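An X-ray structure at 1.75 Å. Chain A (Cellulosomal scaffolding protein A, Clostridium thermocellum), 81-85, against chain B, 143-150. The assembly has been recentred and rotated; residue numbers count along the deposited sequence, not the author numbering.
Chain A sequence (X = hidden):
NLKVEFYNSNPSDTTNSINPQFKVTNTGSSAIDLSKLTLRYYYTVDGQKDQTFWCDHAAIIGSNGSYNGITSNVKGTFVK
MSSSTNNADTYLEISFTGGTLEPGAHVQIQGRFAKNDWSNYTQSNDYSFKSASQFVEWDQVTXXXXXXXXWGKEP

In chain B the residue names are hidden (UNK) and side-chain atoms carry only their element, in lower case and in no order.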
# COMPACT_ATOMS: atom_id res chain seq x y z
N MET A 81 4.10 -6.28 0.57
CA MET A 81 2.84 -5.69 0.97
C MET A 81 2.69 -5.53 2.47
O MET A 81 3.04 -6.44 3.23
CB MET A 81 1.70 -6.53 0.40
CG MET A 81 1.69 -6.55 -1.12
SD MET A 81 0.51 -7.69 -1.81
CE MET A 81 -0.99 -6.85 -1.50
N SER A 82 2.19 -4.36 2.90
CA SER A 82 1.98 -4.06 4.33
C SER A 82 0.75 -4.77 4.90
O SER A 82 0.57 -4.85 6.10
CB SER A 82 1.89 -2.54 4.55
OG SER A 82 1.07 -1.89 3.57
N SER A 83 -0.09 -5.29 4.00
CA SER A 83 -1.29 -6.04 4.34
C SER A 83 -1.45 -7.03 3.18
O SER A 83 -1.76 -6.63 2.05
CB SER A 83 -2.48 -5.09 4.41
OG SER A 83 -3.62 -5.76 4.91
N SER A 84 -1.18 -8.30 3.43
CA SER A 84 -1.24 -9.28 2.38
C SER A 84 -2.43 -10.22 2.43
O SER A 84 -3.17 -10.27 3.41
CB SER A 84 0.05 -10.09 2.38
OG SER A 84 0.40 -10.50 3.68
N THR A 85 -2.61 -10.96 1.33
CA THR A 85 -3.67 -11.95 1.15
C THR A 85 -3.00 -13.30 0.88
O THR A 85 -1.79 -13.35 0.70
CB THR A 85 -4.60 -11.60 -0.04
OG1 THR A 85 -3.85 -11.63 -1.27
CG2 THR A 85 -5.24 -10.23 0.15
N UNK B 143 -5.71 -2.37 12.49
CA UNK B 143 -4.46 -2.80 13.12
C UNK B 143 -3.94 -4.02 12.37
O UNK B 143 -4.73 -4.89 11.99
c UNK B 143 -4.70 -3.15 14.58
N UNK B 144 -2.64 -4.06 12.10
CA UNK B 144 -2.04 -5.18 11.38
C UNK B 144 -0.90 -5.74 12.19
O UNK B 144 -0.12 -5.00 12.78
c UNK B 144 -2.91 -2.66 9.63
c UNK B 144 -3.88 -1.94 8.95
c UNK B 144 -2.55 -3.95 9.23
c UNK B 144 -1.52 -4.73 10.01
o UNK B 144 -5.50 -1.75 7.24
c UNK B 144 -4.18 -3.78 7.43
c UNK B 144 -4.52 -2.50 7.86
c UNK B 144 -3.19 -4.50 8.12
N UNK B 145 -0.84 -7.06 12.28
CA UNK B 145 0.19 -7.75 13.03
C UNK B 145 0.94 -8.61 12.03
O UNK B 145 0.34 -9.47 11.39
c UNK B 145 -0.47 -8.61 14.10
c UNK B 145 0.31 -8.99 15.34
c UNK B 145 -0.68 -9.45 16.37
c UNK B 145 1.12 -7.82 15.85
N UNK B 146 2.22 -8.32 11.83
CA UNK B 146 3.02 -9.06 10.86
C UNK B 146 2.43 -8.88 9.45
O UNK B 146 2.33 -9.84 8.70
o UNK B 146 4.81 -10.77 12.79
n UNK B 146 2.73 -11.37 13.42
c UNK B 146 3.61 -10.90 12.53
c UNK B 146 3.05 -10.57 11.16
N UNK B 147 1.96 -7.67 9.13
CA UNK B 147 1.42 -7.44 7.80
C UNK B 147 0.07 -8.07 7.52
O UNK B 147 -0.39 -8.09 6.38
N UNK B 148 -0.56 -8.61 8.56
CA UNK B 148 -1.87 -9.21 8.43
C UNK B 148 -2.88 -8.34 9.17
O UNK B 148 -2.60 -7.88 10.27
c UNK B 148 -1.91 -10.62 9.09
c UNK B 148 -3.30 -11.28 8.91
c UNK B 148 -0.82 -11.49 8.51
N UNK B 149 -4.02 -8.09 8.55
CA UNK B 149 -5.09 -7.30 9.16
C UNK B 149 -5.72 -8.12 10.29
O UNK B 149 -6.25 -9.20 10.03
c UNK B 149 -8.59 -6.42 7.67
c UNK B 149 -7.44 -6.27 8.66
c UNK B 149 -6.18 -6.98 8.14
c UNK B 149 -7.14 -4.79 8.89
N UNK B 150 -5.63 -7.61 11.53
CA UNK B 150 -6.19 -8.29 12.71
C UNK B 150 -7.32 -7.52 13.41
O UNK B 150 -7.91 -8.04 14.35
c UNK B 150 -4.38 -7.40 14.27
c UNK B 150 -4.14 -9.70 13.27
c UNK B 150 -5.11 -8.65 13.79
O HOH W 1 -4.40 -8.24 5.51

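Position 143 of chain B carries a single side-chain carbon. It lies out of reach of the chain A stretch. One carbon means alanine, Ala B143. Its O accepts a backbone hydrogen bond from N of position 150, 2.9 Å away, which pairs the two strands of a hairpin.

Position 144 has one carbon leading to a ring of six carbons that bears one oxygen. The CA-to-CB bond points toward chain A. A ring carbon lies 3.3 Å from Ser A83 OG, which sits at the ring edge, near the ring plane. A phenol ring of this kind is tyrosine, Tyr B144, and the carbon is CE2. The hydroxyl is hydrogen-bonded elsewhere in the structure.

Position 145 has four carbons, forked at the second. It does not reach chain A. Isoleucine would fork at the first carbon, so this is leucine, Leu B145.

Position 146 has two carbons, the second carrying one oxygen and one nitrogen. Its CA-to-CB bond points away from chain A, and phi is positive, at 61°. This short amide is asparagine, Asn B146.

Position 147 has no side-chain atoms. Its CA lies 3.2 Å from Ser A82 O, and its O lies 3.1 Å from Ser A84 N. With no side chain it is glycine, Gly B147. Its phi of 72° by itself favours glycine. An ideal CB here would lie 3.7 Å from Ser A82 O and 3.9 Å from Met A81 O, near chain A but not in clash with it. The backbone makes the main contacts of this stretch.

Position 148 has one carbon carrying two more. Its CA-to-CB bond points away from chain A. This is valine, Val B148. It closes a type I' turn that starts at Leu B145. Leu B145 N donates to Val B148 O at 2.8 Å, and Val B148 N to Leu B145 O at 3.1 Å.

Position 149 again has four carbons forked at the second. Its CB is 4.3 Å from Ser A83 OG, a marginal contact. The fork makes it leucine, Leu B149.

Position 150 has one carbon carrying two more and is out of reach. It is valine, Val B150.

The contact is small, burying 215 Å² in all, and the hairpin turn is its centre. Ser A84 N donates a hydrogen bond to Gly B147 O. The same oxygen receives a CA-H...O contact from Ser A83 CA at 3.0 Å. In return, Gly B147 CA makes a CA-H...O contact to Ser A82 O. One water extends this backbone pairing: its O lies 2.7 Å from Ser A83 OG, donates to Ser A84 O at 3.2 Å, and accepts from Leu B149 N at 3.1 Å.

Chain B, residues 143-150: AYLNGVLV
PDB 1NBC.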